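Local coordinates for carnitinyl-CoA dehydratase (Mycobacterium avium, PDB 3R0O), which probably catalyses the reversible dehydration of carnitinyl-CoA, as a lyase of the enoyl-CoA hydratase/isomerase (crotonase) family, at residues Arg244-Thr247 with Glu248-Ser252. Sequence-based numbering, arbitrary orientation.
Sequences REFT and ELLKS
Leu249 N donates to Glu245 O at 3.0 Å, and one residue on Leu250 N reaches Phe246 O at 3.1 Å: i-to-i+4 bonds of the last turns of helix 236-250. The bond before them, Glu248 N to Arg244 O, is straight (173°) but weak. Past them Leu249 O takes two donors from Ser252, its backbone N and, at 2.7 Å, its hydroxyl OG. Ser252 is the N-cap of helix 253-262, its OG also bonding Ala255 N, so one serine links two consecutive helices. Phe246 has CG anti to the backbone N (chi1 -157°), which leans the outward-projecting ring to the C-terminal side, where its CD2/CE2 edge meets the Leu250 side chain. There Leu250 CD1 sits near the ring plane, 3.9 Å from Phe246 CD2, and Leu250 CG lies 3.4 Å from Phe246 O. Ile150 packs on Phe246 and Leu249, and Leu149 on Leu250, while the second subunit brings Arg222 and Asp228 into salt bridges with Glu245 and Arg244 and sets its Leu215 against Leu249 and Ser252. Apolar packing thus joins this helix end to its own chain's 149-150 loop, and two salt bridges together with further apolar packing hold it to the neighbour in the three-chain assembly.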
# COMPACT_ATOMS: atom_id res chain seq x y z
N ARG A 244 -0.96 -7.17 -23.20
CA ARG A 244 -0.82 -6.19 -24.25
C ARG A 244 0.64 -5.65 -24.35
O ARG A 244 1.22 -5.61 -25.44
CB ARG A 244 -1.87 -5.09 -24.06
CG ARG A 244 -1.83 -4.00 -25.11
CD ARG A 244 -3.14 -3.18 -25.16
NE ARG A 244 -3.70 -2.84 -23.85
CZ ARG A 244 -3.21 -1.93 -23.00
NH1 ARG A 244 -2.09 -1.25 -23.28
NH2 ARG A 244 -3.85 -1.73 -21.83
N GLU A 245 1.24 -5.26 -23.23
CA GLU A 245 2.58 -4.69 -23.26
C GLU A 245 3.62 -5.72 -23.72
O GLU A 245 4.50 -5.41 -24.53
CB GLU A 245 2.95 -4.09 -21.89
CG GLU A 245 2.18 -2.79 -21.57
CD GLU A 245 2.71 -1.58 -22.34
OE1 GLU A 245 3.72 -1.68 -23.07
OE2 GLU A 245 2.11 -0.50 -22.18
N PHE A 246 3.49 -6.94 -23.20
CA PHE A 246 4.39 -8.05 -23.50
C PHE A 246 4.37 -8.39 -24.99
O PHE A 246 5.43 -8.56 -25.61
CB PHE A 246 3.98 -9.27 -22.68
CG PHE A 246 5.10 -10.26 -22.47
CD1 PHE A 246 5.72 -10.36 -21.24
CD2 PHE A 246 5.51 -11.10 -23.49
CE1 PHE A 246 6.75 -11.27 -21.03
CE2 PHE A 246 6.55 -12.03 -23.28
CZ PHE A 246 7.17 -12.10 -22.03
N THR A 247 3.17 -8.49 -25.57
CA THR A 247 3.02 -8.81 -26.99
C THR A 247 3.77 -7.80 -27.87
O THR A 247 4.58 -8.18 -28.72
CB THR A 247 1.53 -8.92 -27.38
OG1 THR A 247 0.94 -9.94 -26.59
CG2 THR A 247 1.36 -9.28 -28.86
N GLU A 248 3.54 -6.51 -27.63
CA GLU A 248 4.20 -5.47 -28.40
C GLU A 248 5.71 -5.56 -28.23
O GLU A 248 6.46 -5.46 -29.20
CB GLU A 248 3.67 -4.10 -27.99
CG GLU A 248 4.20 -2.91 -28.82
CD GLU A 248 3.72 -2.90 -30.27
OE1 GLU A 248 2.84 -3.70 -30.66
OE2 GLU A 248 4.26 -2.07 -31.04
N LEU A 249 6.15 -5.79 -26.99
CA LEU A 249 7.57 -5.85 -26.66
C LEU A 249 8.31 -6.89 -27.50
O LEU A 249 9.39 -6.60 -28.02
CB LEU A 249 7.76 -6.14 -25.17
CG LEU A 249 9.11 -5.80 -24.55
CD1 LEU A 249 9.56 -4.37 -24.86
CD2 LEU A 249 9.06 -6.03 -23.04
N LEU A 250 7.72 -8.08 -27.63
CA LEU A 250 8.25 -9.19 -28.44
C LEU A 250 8.51 -8.91 -29.92
O LEU A 250 9.33 -9.58 -30.55
CB LEU A 250 7.34 -10.41 -28.36
CG LEU A 250 7.23 -11.11 -27.03
CD1 LEU A 250 6.17 -12.20 -27.15
CD2 LEU A 250 8.58 -11.68 -26.59
N LYS A 251 7.79 -7.94 -30.49
CA LYS A 251 8.08 -7.45 -31.83
C LYS A 251 9.46 -6.77 -31.93
O LYS A 251 9.98 -6.62 -33.04
CB LYS A 251 7.03 -6.43 -32.28
CG LYS A 251 5.61 -6.94 -32.25
CD LYS A 251 4.68 -5.90 -32.83
CE LYS A 251 3.57 -6.56 -33.63
NZ LYS A 251 2.97 -7.72 -32.91
N SER A 252 10.03 -6.34 -30.81
CA SER A 252 11.26 -5.54 -30.84
C SER A 252 12.52 -6.37 -31.11
O SER A 252 12.58 -7.56 -30.78
CB SER A 252 11.42 -4.71 -29.55
OG SER A 252 11.79 -5.52 -28.45